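Local coordinates for protein F420-dependent methylenetetrahydromethanopterin dehydrogenase (Methanopyrus kandleri, PDB 1QV9) that catalyses the reversible, coenzyme F420-dependent interconversion of methylene- and methenyl-tetrahydromethanopterin, a one-carbon step in methanogenesis from carbon dioxide, at residues 94-100 and 114-120; 73-77 and 102-106; 121-125 and 140-144; 64-68 and 164-168; 147-153 and 203-207. All coordinates share one frame. Where two conformers were deposited one is given. Residue numbers count along the deposited sequence, not the author numbering.

How the contacts relate
Contacts 1 and 4 belong to the alpha/beta domain: contact 1 pairs two inner strands by backbone hydrogen bonds, and contact 4 lays helix 153-169 on strand 67-71, the neighbour of strand 94-99, through apolar side chains. Contact 2, less buried, joins the loops at the C-terminal ends of strands 67-71 and 94-99 by van der Waals contacts between small groups, with no hydrogen bond across; D99 of contact 1 hydrogen-bonds N74 there. Contacts 3 and 5 are buried, share helix 134-150 and lie about 12 Å apart between centres, where the sheet domain meets the helix bundle. Contact 3 adds a tyrosine-carbonyl hydrogen bond, whereas contact 5 has none across it. Both also touch the second subunit.

Contact 1 of 5, residues 94-100 and 114-120; sequences AVIIGDA and LGYILVK
Strands 94-99 and 115-119 run parallel, their axes 14° apart and 4.3 Å at closest approach. The register is V95-G115, I96-Y116, I97-I117 and G98-L118, CA-CA spacings 4.3 to 4.9 Å, backbones extended to D99 and V119, then helical at A100 and K120.

Five backbone hydrogen bonds alternate along the ladder: G115 N to A94 O, I96 N to G115 O and I117 N to I96 O (each 2.9 Å), G98 N to I117 O (3.0 Å) and V119 N to G98 O (2.8 Å). CA-H...O contacts lie between them, Y116 CA to I96 O the shortest at 3.1 Å. Beyond the last rung a water bridges A100 N (2.9 Å) and K120 O (2.8 Å).

V95 (t), I97 (chi1 m, chi2 -27°, between wells), I117 (m,t) and V119 (t) share one face, where I97 CD1 lies 3.4 Å from I117 CB and helix 153-169 covers V95, I97 and I117. On the other, I96 (m,m) and Y116 (p) meet M109 of helix 106-111, and L118 (m,t) the loop at G102 and L103, its CD2 leaning over G98, where a CB would be tight.

Y116 OH bonds E110; D99 bonds N74 N. This is a right-handed beta-alpha-beta unit of a parallel sheet with flavodoxin-like strand order 2-1-3-4-5, plus a sixth; strand 94-99 meets its backbone polarity in this ladder and, opposite, with strand 67-71, leaving hydrocarbon to the helices.

Contact 2 of 5, residues 73-77 and 102-106; sequences PNPAA and GLKVK
N74 has an unusual backbone, phi/psi 38/82, and its side chain (chi1 t) folds back so that OD1 accepts from A76 N at 2.9 Å, an Asx turn. The same residue opens a type I turn over N74-A77, closed by A77 N to N74 O at 3.0 Å. Opposite, 102-104 is 3-10, with V105 N bonded to G102 O at 2.9 Å.

P75 and G102 face each other with CA atoms 4.7 Å apart; P75 CD sits 3.6 Å from G102 CA, so a CB on G102 would clash with the proline ring. V105 (m) meets P75 and A76, CG2 lying 4.0 Å from P75 CB and CG1 3.7 Å from A76 CB. K104 (m,t,m,t) reaches back toward the turn, NZ 4.0 Å from N74 OD1, too far for a hydrogen bond.

These loops follow adjacent parallel strands and precede helices 78-88 and 106-111, with N74 N bonded to D99. No hydrogen bond crosses between them: each loop ties its own turn internally, and shape complementarity of proline, glycine and small apolar groups joins them.

Contact 3 of 5, residues 121-125 and 140-144; sequences PDAML and YNADL
Y140, on helix 134-150, adopts chi1 t with chi2 92°, which sends its ring from the helix across to the loop 121-125. Its OH donates to A123 O at 2.7 Å, with the carbonyl at the ring edge. L125, in the uncommon p,p rotamer, lies over one ring face: CB is 3.7 Å from the centroid and 12° off the normal, a CH-pi contact. One helical turn on, L144 (t,p) directs CD1 to P121 O (3.6 Å) and CD2 to D122 OD1 (3.3 Å).

The loop is irregular, D122 (phi/psi -83/77) forming an inverse gamma turn through a weak bond from A123 N to P121 O. CA-CA is 7.2 Å for D122-L144 and 7.3 Å for L125-Y140. D122 (chi1 t) bonds G15 N and T16 N, and Y140 also meets H238 of helix 227-257.

Here a hydroxyl-carbonyl bond and a CH-pi contact fasten the alpha/beta domain, at the loop leaving strand 115-119, to the helix bundle, L144 packing on the backbone and carboxylate of 121-122.

Contact 4 of 5, residues 64-68 and 164-168; sequences EPDFI and LIEKA
The F67 ring is the bump here, standing out from the start of strand 67-71 into a hollow on helix 153-169 formed by L164, I165 and A168. Its chi1 of 60° (p) and chi2 of 94° place it so that L164, rotamer t,p, covers one face: CD2 lies 3.8 Å from the ring centroid, 9° off the normal, a CH-pi contact. I165 (m,t) and A168 border the ring edge, with I165 CG1 4.0 Å from F67 CZ and A168 CB 4.2 Å from F67 CD2.

A168 is small enough to let the loop approach: D66 and A168 CA atoms are 5.5 Å apart, D66 CB 3.5 Å from A168 CB. In the helix A168 N bonds L164 O at 2.8 Å, while D66 (phi/psi -80/-30) bends the chain before F67 becomes extended. A water lies 3.2 Å from D66 OD2 and 3.0 Å from A168 O; D66 OD1 takes a hydrogen bond from K5 N.

No direct hydrogen bond links the segments. I165 touches A4 of strand 4-10 and L164 touches V95 of strand 94-99, so the helix spans several strands. Such apolar helix-on-sheet packing is typical of the layered, parallel alpha/beta fold.

Contact 5 of 5, residues 147-153 and 203-207; sequences VLAATGV and AMAAL
Helix-to-helix packing within the bundle part of this alpha/beta-plus-bundle subunit brings the end of helix 134-150 against helix 197-223, chiefly through L207 and T151. L207 (m,t) fills the corner between the end of helix 134-150 (V147, T151) and the start of helix 153-169 (V153): its CD2 lies 3.7 Å from V147 CG1 and 3.4 Å from T151 OG1, and its CD1 3.6 Å from V153 CG2. V147 and V153 are both t. A203 and A206 keep the facing surface low, so the backbones come near, CA to CA 4.9 Å for T151-A203 and 6.8 Å for V147-A206. T151 CG2 fits there, 3.9 Å from A203 CB and 4.0 Å from A206 CB.

G152 (phi/psi 97/0) turns the chain out of the first helix and occupies the N-cap position of helix 153-169. A149 and A150 pack on A138 and I139 of the second subunit. No hydrogen bond crosses the interface; T151, at chi1 p, returns its hydroxyl to its own helix, OG1 donating to V147 O at 2.7 Å.

Contact 1 of 5, residues 94-100 and 114-120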
loop_
_atom_site.group_PDB
_atom_site.type_symbol
_atom_site.label_atom_id
_atom_site.label_comp_id
_atom_site.label_asym_id
_atom_site.label_seq_id
_atom_site.Cartn_x
_atom_site.Cartn_y
_atom_site.Cartn_z
ATOM N N ALA A 94 38.992 18.912 13.886
ATOM C CA ALA A 94 37.905 18.002 14.273
ATOM C C ALA A 94 36.522 18.534 13.920
ATOM O O ALA A 94 36.291 19.756 13.893
ATOM C CB ALA A 94 37.990 17.742 15.787
ATOM N N VAL A 95 35.592 17.600 13.725
ATOM C CA VAL A 95 34.216 17.897 13.362
ATOM C C VAL A 95 33.307 17.105 14.272
ATOM O O VAL A 95 33.583 15.928 14.549
ATOM C CB VAL A 95 33.914 17.447 11.898
ATOM C CG1 VAL A 95 32.421 17.715 11.541
ATOM C CG2 VAL A 95 34.852 18.179 10.926
ATOM N N ILE A 96 32.257 17.751 14.759
ATOM C CA ILE A 96 31.275 17.118 15.618
ATOM C C ILE A 96 30.008 16.842 14.809
ATOM O O ILE A 96 29.446 17.759 14.203
ATOM C CB ILE A 96 30.887 18.073 16.807
ATOM C CG1 ILE A 96 32.130 18.480 17.611
ATOM C CG2 ILE A 96 29.894 17.409 17.745
ATOM C CD1 ILE A 96 32.931 17.330 18.170
ATOM N N ILE A 97 29.549 15.591 14.803
ATOM C CA ILE A 97 28.292 15.245 14.135
ATOM C C ILE A 97 27.314 15.068 15.267
ATOM O O ILE A 97 27.582 14.308 16.196
ATOM C CB ILE A 97 28.428 13.903 13.326
ATOM C CG1 ILE A 97 29.316 14.087 12.072
ATOM C CG2 ILE A 97 27.042 13.354 13.018
ATOM C CD1 ILE A 97 29.374 15.446 11.465
ATOM N N GLY A 98 26.192 15.787 15.204
ATOM C CA GLY A 98 25.176 15.724 16.239
ATOM C C GLY A 98 23.767 15.945 15.734
ATOM O O GLY A 98 23.546 15.961 14.540
ATOM N N ASP A 99 22.844 16.116 16.675
ATOM C CA ASP A 99 21.425 16.327 16.411
ATOM C C ASP A 99 21.016 17.741 16.837
ATOM O O ASP A 99 21.870 18.568 17.168
ATOM C CB ASP A 99 20.549 15.234 17.087
ATOM C CG ASP A 99 20.862 15.014 18.560
ATOM O OD1 ASP A 99 20.104 14.253 19.209
ATOM O OD2 ASP A 99 21.831 15.587 19.062
ATOM N N ALA A 100 19.716 18.021 16.822
ATOM C CA ALA A 100 19.244 19.388 17.128
ATOM C C ALA A 100 19.682 19.957 18.473
ATOM O O ALA A 100 19.950 21.155 18.571
ATOM C CB ALA A 100 17.735 19.458 16.993
ATOM N N LEU A 114 36.042 24.039 16.407
ATOM C CA LEU A 114 35.514 22.777 15.888
ATOM C C LEU A 114 34.487 22.963 14.789
ATOM O O LEU A 114 33.726 23.924 14.818
ATOM C CB LEU A 114 34.829 22.013 17.029
ATOM C CG LEU A 114 35.703 21.587 18.203
ATOM C CD1 LEU A 114 34.788 21.113 19.360
ATOM C CD2 LEU A 114 36.685 20.501 17.780
ATOM N N GLY A 115 34.507 22.068 13.792
ATOM C CA GLY A 115 33.473 22.087 12.779
ATOM C C GLY A 115 32.282 21.287 13.325
ATOM O O GLY A 115 32.377 20.601 14.375
ATOM N N TYR A 116 31.141 21.403 12.659
ATOM C CA TYR A 116 29.965 20.630 13.092
ATOM C C TYR A 116 28.971 20.397 11.981
ATOM O O TYR A 116 28.885 21.169 11.039
ATOM C CB TYR A 116 29.204 21.295 14.269
ATOM C CG TYR A 116 28.784 22.745 14.073
ATOM C CD1 TYR A 116 29.596 23.769 14.551
ATOM C CD2 TYR A 116 27.629 23.086 13.375
ATOM C CE1 TYR A 116 29.267 25.111 14.334
ATOM C CE2 TYR A 116 27.296 24.434 13.144
ATOM C CZ TYR A 116 28.128 25.426 13.634
ATOM O OH TYR A 116 27.813 26.755 13.422
ATOM N N ILE A 117 28.243 19.283 12.083
ATOM C CA ILE A 117 27.157 19.023 11.155
ATOM C C ILE A 117 26.070 18.566 12.109
ATOM O O ILE A 117 26.182 17.506 12.745
ATOM C CB ILE A 117 27.442 17.905 10.130
ATOM C CG1 ILE A 117 28.657 18.314 9.291
ATOM C CG2 ILE A 117 26.201 17.716 9.225
ATOM C CD1 ILE A 117 29.118 17.255 8.252
ATOM N N LEU A 118 25.045 19.402 12.264
ATOM C CA LEU A 118 23.940 19.080 13.160
ATOM C C LEU A 118 22.743 18.674 12.306
ATOM O O LEU A 118 22.271 19.449 11.493
ATOM C CB LEU A 118 23.597 20.288 14.030
ATOM C CG LEU A 118 24.784 20.716 14.910
ATOM C CD1 LEU A 118 24.361 21.901 15.763
ATOM C CD2 LEU A 118 25.203 19.543 15.837
ATOM N N VAL A 119 22.262 17.444 12.475
ATOM C CA VAL A 119 21.175 16.933 11.669
ATOM C C VAL A 119 19.892 16.942 12.489
ATOM O O VAL A 119 19.660 16.051 13.333
ATOM C CB VAL A 119 21.542 15.496 11.192
ATOM C CG1 VAL A 119 20.478 14.949 10.249
ATOM C CG2 VAL A 119 22.886 15.561 10.464
ATOM N N LYS A 120 19.043 17.943 12.246
ATOM C CA LYS A 120 17.818 18.048 13.047
ATOM C C LYS A 120 16.860 16.864 12.894
ATOM O O LYS A 120 16.223 16.440 13.840
ATOM C CB LYS A 120 17.112 19.402 12.793
ATOM C CG LYS A 120 18.047 20.564 13.070
ATOM C CD LYS A 120 17.372 21.948 12.980
ATOM C CE LYS A 120 16.596 22.226 14.252
ATOM N NZ LYS A 120 15.966 23.584 14.226
HETATM O O HOH W 1 17.349 16.330 16.412
#

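Contact 2 of 5, residues 73-77 and 102-106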
loop_
_atom_site.group_PDB
_atom_site.type_symbol
_atom_site.label_atom_id
_atom_site.label_comp_id
_atom_site.label_asym_id
_atom_site.label_seq_id
_atom_site.Cartn_x
_atom_site.Cartn_y
_atom_site.Cartn_z
ATOM N N PRO A 73 24.717 11.445 19.802
ATOM C CA PRO A 73 23.688 12.379 20.227
ATOM C C PRO A 73 24.180 13.506 21.131
ATOM O O PRO A 73 25.208 13.389 21.823
ATOM C CB PRO A 73 22.701 11.494 20.991
ATOM C CG PRO A 73 22.971 10.098 20.475
ATOM C CD PRO A 73 24.444 10.084 20.294
ATOM N N ASN A 74 23.415 14.591 21.065
ATOM C CA ASN A 74 23.572 15.777 21.912
ATOM C C ASN A 74 24.947 16.314 22.308
ATOM O O ASN A 74 25.446 16.048 23.379
ATOM C CB ASN A 74 22.750 15.557 23.180
ATOM C CG ASN A 74 22.494 16.845 23.930
ATOM O OD1 ASN A 74 22.996 17.917 23.556
ATOM N ND2 ASN A 74 21.702 16.754 24.985
ATOM N N PRO A 75 25.570 17.087 21.429
ATOM C CA PRO A 75 26.878 17.680 21.696
ATOM C C PRO A 75 26.915 18.501 22.997
ATOM O O PRO A 75 27.980 18.779 23.511
ATOM C CB PRO A 75 27.096 18.576 20.479
ATOM C CG PRO A 75 26.403 17.800 19.385
ATOM C CD PRO A 75 25.173 17.263 20.013
ATOM N N ALA A 76 25.742 18.871 23.515
ATOM C CA ALA A 76 25.691 19.680 24.741
ATOM C C ALA A 76 25.657 18.872 26.037
ATOM O O ALA A 76 25.839 19.433 27.118
ATOM C CB ALA A 76 24.497 20.633 24.691
ATOM N N ALA A 77 25.448 17.558 25.932
ATOM C CA ALA A 77 25.405 16.672 27.097
ATOM C C ALA A 77 26.802 16.539 27.730
ATOM O O ALA A 77 27.824 16.827 27.088
ATOM C CB ALA A 77 24.848 15.276 26.691
ATOM N N GLY A 102 22.386 19.924 19.810
ATOM C CA GLY A 102 23.696 20.521 19.674
ATOM C C GLY A 102 23.632 22.016 19.348
ATOM O O GLY A 102 24.641 22.707 19.528
ATOM N N LEU A 103 22.488 22.515 18.859
ATOM C CA LEU A 103 22.372 23.948 18.530
ATOM C C LEU A 103 22.710 24.814 19.725
ATOM O O LEU A 103 23.206 25.933 19.570
ATOM C CB LEU A 103 20.964 24.285 18.045
ATOM C CG LEU A 103 20.713 23.785 16.625
ATOM C CD1 LEU A 103 19.210 23.847 16.325
ATOM C CD2 LEU A 103 21.519 24.610 15.633
ATOM N N LYS A 104 22.414 24.298 20.908
ATOM C CA LYS A 104 22.702 25.008 22.160
ATOM C C LYS A 104 24.187 25.342 22.346
ATOM O O LYS A 104 24.526 26.313 23.034
ATOM C CB LYS A 104 22.244 24.162 23.349
ATOM C CG LYS A 104 20.731 24.037 23.482
ATOM C CD LYS A 104 20.336 23.016 24.535
ATOM C CE LYS A 104 20.541 21.590 24.010
ATOM N NZ LYS A 104 20.452 20.580 25.073
ATOM N N VAL A 105 25.084 24.552 21.761
ATOM C CA VAL A 105 26.513 24.805 21.928
ATOM C C VAL A 105 27.248 25.162 20.640
ATOM O O VAL A 105 28.455 24.995 20.511
ATOM C CB VAL A 105 27.211 23.613 22.656
ATOM C CG1 VAL A 105 26.698 23.521 24.075
ATOM C CG2 VAL A 105 26.918 22.278 21.934
ATOM N N LYS A 106 26.499 25.687 19.684
ATOM C CA LYS A 106 27.070 26.090 18.426
ATOM C C LYS A 106 28.159 27.147 18.678
ATOM O O LYS A 106 29.254 27.075 18.116
ATOM C CB LYS A 106 25.953 26.670 17.541
ATOM C CG LYS A 106 26.295 26.777 16.081
ATOM C CD LYS A 106 25.072 27.213 15.239
ATOM C CE LYS A 106 24.850 28.723 15.296
ATOM N NZ LYS A 106 26.044 29.529 14.891
#

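Contact 3 of 5, residues 121-125 and 140-144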
loop_
_atom_site.group_PDB
_atom_site.type_symbol
_atom_site.label_atom_id
_atom_site.label_comp_id
_atom_site.label_asym_id
_atom_site.label_seq_id
_atom_site.Cartn_x
_atom_site.Cartn_y
_atom_site.Cartn_z
ATOM N N PRO A 121 16.763 16.291 11.685
ATOM C CA PRO A 121 15.838 15.150 11.602
ATOM C C PRO A 121 16.360 13.827 12.222
ATOM O O PRO A 121 15.616 12.827 12.239
ATOM C CB PRO A 121 15.570 14.974 10.109
ATOM C CG PRO A 121 16.507 15.917 9.393
ATOM C CD PRO A 121 17.018 16.919 10.377
ATOM N N ASP A 122 17.597 13.821 12.726
ATOM C CA ASP A 122 18.184 12.607 13.335
ATOM C C ASP A 122 17.670 12.589 14.757
ATOM O O ASP A 122 18.397 12.882 15.717
ATOM C CB ASP A 122 19.711 12.728 13.313
ATOM C CG ASP A 122 20.407 11.394 13.295
ATOM O OD1 ASP A 122 19.890 10.460 13.950
ATOM O OD2 ASP A 122 21.491 11.284 12.655
ATOM N N ALA A 123 16.416 12.193 14.873
ATOM C CA ALA A 123 15.683 12.256 16.135
ATOM C C ALA A 123 15.905 11.187 17.184
ATOM O O ALA A 123 16.048 10.017 16.879
ATOM C CB ALA A 123 14.189 12.304 15.795
HETATM N N MSE A 124 15.960 11.595 18.447
HETATM C CA MSE A 124 16.123 10.633 19.536
HETATM C C MSE A 124 14.920 9.683 19.532
HETATM O O MSE A 124 13.777 10.092 19.306
HETATM C CB MSE A 124 16.197 11.366 20.878
HETATM C CG MSE A 124 16.493 10.460 22.059
HETATM SE SE MSE A 124 16.337 11.450 23.722
HETATM C CE MSE A 124 14.530 10.965 24.188
ATOM N N LEU A 125 15.179 8.406 19.783
ATOM C CA LEU A 125 14.121 7.417 19.785
ATOM C C LEU A 125 13.341 7.352 21.112
ATOM O O LEU A 125 13.706 8.044 22.086
ATOM C CB LEU A 125 14.647 6.054 19.363
ATOM C CG LEU A 125 15.918 5.462 19.933
ATOM C CD1 LEU A 125 15.847 5.333 21.431
ATOM C CD2 LEU A 125 16.127 4.102 19.256
ATOM N N TYR A 140 13.475 1.107 14.428
ATOM C CA TYR A 140 13.478 2.559 14.326
ATOM C C TYR A 140 14.678 3.063 13.536
ATOM O O TYR A 140 14.531 3.944 12.693
ATOM C CB TYR A 140 13.535 3.167 15.753
ATOM C CG TYR A 140 13.589 4.673 15.794
ATOM C CD1 TYR A 140 12.414 5.404 15.893
ATOM C CD2 TYR A 140 14.813 5.357 15.730
ATOM C CE1 TYR A 140 12.443 6.826 15.947
ATOM C CE2 TYR A 140 14.857 6.769 15.764
ATOM C CZ TYR A 140 13.666 7.483 15.885
ATOM O OH TYR A 140 13.728 8.868 15.965
ATOM N N ASN A 141 15.849 2.520 13.857
ATOM C CA ASN A 141 17.043 2.946 13.122
ATOM C C ASN A 141 16.921 2.614 11.636
ATOM O O ASN A 141 17.457 3.369 10.813
ATOM C CB ASN A 141 18.300 2.372 13.725
ATOM C CG ASN A 141 18.742 3.199 14.899
ATOM O OD1 ASN A 141 18.433 2.893 16.052
ATOM N ND2 ASN A 141 19.420 4.301 14.604
ATOM N N ALA A 142 16.271 1.509 11.293
ATOM C CA ALA A 142 16.069 1.186 9.860
ATOM C C ALA A 142 15.216 2.269 9.204
ATOM O O ALA A 142 15.497 2.714 8.099
ATOM C CB ALA A 142 15.375 -0.193 9.710
ATOM N N ASP A 143 14.147 2.712 9.881
ATOM C CA ASP A 143 13.310 3.735 9.320
ATOM C C ASP A 143 14.051 5.062 9.213
ATOM O O ASP A 143 13.935 5.750 8.175
ATOM C CB ASP A 143 12.036 3.900 10.163
ATOM C CG ASP A 143 11.034 2.782 9.916
ATOM O OD1 ASP A 143 11.041 2.166 8.813
ATOM O OD2 ASP A 143 10.215 2.512 10.828
ATOM N N LEU A 144 14.780 5.431 10.267
ATOM C CA LEU A 144 15.534 6.685 10.238
ATOM C C LEU A 144 16.598 6.652 9.134
ATOM O O LEU A 144 16.763 7.644 8.419
ATOM C CB LEU A 144 16.135 6.930 11.624
ATOM C CG LEU A 144 17.083 8.120 11.720
ATOM C CD1 LEU A 144 16.380 9.416 11.351
ATOM C CD2 LEU A 144 17.620 8.208 13.181
#

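Contact 4 of 5, residues 64-68 and 164-168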
loop_
_atom_site.group_PDB
_atom_site.type_symbol
_atom_site.label_atom_id
_atom_site.label_comp_id
_atom_site.label_asym_id
_atom_site.label_seq_id
_atom_site.Cartn_x
_atom_site.Cartn_y
_atom_site.Cartn_z
ATOM N N GLU A 64 48.535 9.389 12.476
ATOM C CA GLU A 64 48.656 10.745 11.929
ATOM C C GLU A 64 47.460 11.153 11.050
ATOM O O GLU A 64 47.601 11.425 9.844
ATOM C CB GLU A 64 49.962 10.874 11.124
ATOM C CG GLU A 64 51.178 10.396 11.896
ATOM C CD GLU A 64 52.500 10.688 11.196
ATOM O OE1 GLU A 64 52.576 10.537 9.958
ATOM O OE2 GLU A 64 53.467 11.056 11.900
ATOM N N PRO A 65 46.253 11.172 11.638
ATOM C CA PRO A 65 45.065 11.560 10.877
ATOM C C PRO A 65 45.090 13.034 10.458
ATOM O O PRO A 65 45.675 13.873 11.147
ATOM C CB PRO A 65 43.929 11.303 11.859
ATOM C CG PRO A 65 44.542 11.559 13.180
ATOM C CD PRO A 65 45.923 10.928 13.053
ATOM N N ASP A 66 44.447 13.316 9.323
ATOM C CA ASP A 66 44.319 14.687 8.833
ATOM C C ASP A 66 43.175 15.365 9.593
ATOM O O ASP A 66 43.177 16.561 9.798
ATOM C CB ASP A 66 44.076 14.632 7.339
ATOM C CG ASP A 66 45.252 14.033 6.611
ATOM O OD1 ASP A 66 45.066 13.075 5.827
ATOM O OD2 ASP A 66 46.389 14.530 6.840
ATOM N N PHE A 67 42.186 14.581 10.015
ATOM C CA PHE A 67 41.098 15.140 10.811
ATOM C C PHE A 67 40.453 14.012 11.614
ATOM O O PHE A 67 40.677 12.829 11.320
ATOM C CB PHE A 67 40.041 15.883 9.951
ATOM C CG PHE A 67 39.352 15.037 8.894
ATOM C CD1 PHE A 67 38.134 14.418 9.149
ATOM C CD2 PHE A 67 39.884 14.915 7.621
ATOM C CE1 PHE A 67 37.459 13.713 8.178
ATOM C CE2 PHE A 67 39.214 14.199 6.619
ATOM C CZ PHE A 67 37.983 13.587 6.894
ATOM N N ILE A 68 39.733 14.401 12.662
ATOM C CA ILE A 68 39.028 13.467 13.557
ATOM C C ILE A 68 37.565 13.884 13.614
ATOM O O ILE A 68 37.262 15.075 13.631
ATOM C CB ILE A 68 39.636 13.506 14.949
ATOM C CG1 ILE A 68 41.084 13.026 14.853
ATOM C CG2 ILE A 68 38.853 12.587 15.912
ATOM C CD1 ILE A 68 41.877 13.047 16.139
ATOM N N LEU A 164 36.359 18.059 2.588
ATOM C CA LEU A 164 37.395 18.063 3.614
ATOM C C LEU A 164 38.528 17.077 3.257
ATOM O O LEU A 164 39.716 17.354 3.504
ATOM C CB LEU A 164 36.759 17.693 4.959
ATOM C CG LEU A 164 37.498 18.119 6.225
ATOM C CD1 LEU A 164 37.631 19.649 6.285
ATOM C CD2 LEU A 164 36.726 17.584 7.440
ATOM N N ILE A 165 38.168 15.938 2.674
ATOM C CA ILE A 165 39.156 14.948 2.273
ATOM C C ILE A 165 40.051 15.538 1.183
ATOM O O ILE A 165 41.262 15.285 1.193
ATOM C CB ILE A 165 38.496 13.648 1.780
ATOM C CG1 ILE A 165 37.989 12.876 3.008
ATOM C CG2 ILE A 165 39.496 12.793 0.973
ATOM C CD1 ILE A 165 37.009 11.814 2.679
ATOM N N GLU A 166 39.488 16.327 0.265
ATOM C CA GLU A 166 40.356 16.898 -0.763
ATOM C C GLU A 166 41.381 17.846 -0.134
ATOM O O GLU A 166 42.556 17.853 -0.540
ATOM C CB GLU A 166 39.526 17.575 -1.851
ATOM C CG GLU A 166 38.877 16.540 -2.773
ATOM C CD GLU A 166 39.884 15.523 -3.327
ATOM O OE1 GLU A 166 40.808 15.938 -4.075
ATOM O OE2 GLU A 166 39.763 14.309 -3.022
ATOM N N LYS A 167 40.957 18.628 0.857
ATOM C CA LYS A 167 41.872 19.531 1.561
ATOM C C LYS A 167 42.893 18.782 2.437
ATOM O O LYS A 167 44.040 19.217 2.618
ATOM C CB LYS A 167 41.073 20.482 2.435
ATOM C CG LYS A 167 40.139 21.313 1.605
ATOM C CD LYS A 167 39.354 22.280 2.434
ATOM C CE LYS A 167 38.467 23.129 1.512
ATOM N NZ LYS A 167 37.517 24.007 2.256
ATOM N N ALA A 168 42.458 17.677 3.027
ATOM C CA ALA A 168 43.327 16.854 3.867
ATOM C C ALA A 168 44.513 16.359 3.034
ATOM O O ALA A 168 45.644 16.257 3.537
ATOM C CB ALA A 168 42.536 15.658 4.414
HETATM O O HOH W 2 48.208 14.959 4.300
#

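Contact 5 of 5, residues 147-153 and 203-207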
loop_
_atom_site.group_PDB
_atom_site.type_symbol
_atom_site.label_atom_id
_atom_site.label_comp_id
_atom_site.label_asym_id
_atom_site.label_seq_id
_atom_site.Cartn_x
_atom_site.Cartn_y
_atom_site.Cartn_z
ATOM N N VAL A 147 14.987 7.308 5.872
ATOM C CA VAL A 147 14.675 8.727 5.731
ATOM C C VAL A 147 15.920 9.541 5.387
ATOM O O VAL A 147 15.910 10.307 4.414
ATOM C CB VAL A 147 14.056 9.260 7.053
ATOM C CG1 VAL A 147 13.966 10.829 7.021
ATOM C CG2 VAL A 147 12.684 8.647 7.254
ATOM N N LEU A 148 16.983 9.379 6.161
ATOM C CA LEU A 148 18.189 10.191 5.920
ATOM C C LEU A 148 18.827 9.908 4.560
ATOM O O LEU A 148 19.403 10.814 3.928
ATOM C CB LEU A 148 19.199 9.995 7.064
ATOM C CG LEU A 148 18.624 10.401 8.432
ATOM C CD1 LEU A 148 19.661 10.172 9.489
ATOM C CD2 LEU A 148 18.241 11.897 8.421
ATOM N N ALA A 149 18.701 8.679 4.084
ATOM C CA ALA A 149 19.296 8.332 2.791
ATOM C C ALA A 149 18.432 8.798 1.641
ATOM O O ALA A 149 18.889 9.591 0.808
ATOM C CB ALA A 149 19.512 6.803 2.723
ATOM N N ALA A 150 17.183 8.345 1.579
ATOM C CA ALA A 150 16.312 8.665 0.454
ATOM C C ALA A 150 15.917 10.129 0.305
ATOM O O ALA A 150 15.523 10.549 -0.773
ATOM C CB ALA A 150 15.075 7.732 0.460
ATOM N N THR A 151 15.991 10.905 1.390
ATOM C CA THR A 151 15.666 12.343 1.262
ATOM C C THR A 151 16.881 13.112 0.753
ATOM O O THR A 151 16.747 14.282 0.345
ATOM C CB THR A 151 15.261 12.954 2.615
ATOM O OG1 THR A 151 16.354 12.821 3.527
ATOM C CG2 THR A 151 13.963 12.281 3.128
ATOM N N GLY A 152 18.048 12.468 0.768
ATOM C CA GLY A 152 19.255 13.143 0.314
ATOM C C GLY A 152 20.095 13.753 1.416
ATOM O O GLY A 152 21.153 14.336 1.141
ATOM N N VAL A 153 19.673 13.617 2.681
ATOM C CA VAL A 153 20.464 14.175 3.765
ATOM C C VAL A 153 21.876 13.571 3.811
ATOM O O VAL A 153 22.847 14.286 4.064
ATOM C CB VAL A 153 19.770 13.961 5.151
ATOM C CG1 VAL A 153 20.742 14.260 6.309
ATOM C CG2 VAL A 153 18.534 14.851 5.217
ATOM N N ALA A 203 9.940 14.380 0.289
ATOM C CA ALA A 203 11.164 14.264 1.090
ATOM C C ALA A 203 11.188 15.333 2.201
ATOM O O ALA A 203 11.579 15.055 3.305
ATOM C CB ALA A 203 12.408 14.386 0.172
HETATM N N MSE A 204 10.721 16.542 1.876
HETATM C CA MSE A 204 10.652 17.601 2.874
HETATM C C MSE A 204 9.651 17.212 3.947
HETATM O O MSE A 204 9.949 17.374 5.127
HETATM C CB MSE A 204 10.242 18.921 2.218
HETATM C CG MSE A 204 11.362 19.419 1.294
HETATM SE SE MSE A 204 10.774 20.985 0.244
HETATM C CE MSE A 204 10.099 22.008 1.674
ATOM N N ALA A 205 8.480 16.709 3.556
ATOM C CA ALA A 205 7.501 16.253 4.553
ATOM C C ALA A 205 8.143 15.164 5.433
ATOM O O ALA A 205 7.930 15.109 6.635
ATOM C CB ALA A 205 6.262 15.689 3.886
ATOM N N ALA A 206 8.897 14.236 4.843
ATOM C CA ALA A 206 9.527 13.236 5.664
ATOM C C ALA A 206 10.501 13.814 6.706
ATOM O O ALA A 206 10.546 13.341 7.822
ATOM C CB ALA A 206 10.278 12.194 4.746
ATOM N N LEU A 207 11.290 14.811 6.335
ATOM C CA LEU A 207 12.268 15.377 7.239
ATOM C C LEU A 207 11.553 16.204 8.300
ATOM O O LEU A 207 12.033 16.244 9.432
ATOM C CB LEU A 207 13.280 16.283 6.517
ATOM C CG LEU A 207 14.209 15.557 5.542
ATOM C CD1 LEU A 207 15.332 16.528 5.131
ATOM C CD2 LEU A 207 14.875 14.342 6.247
#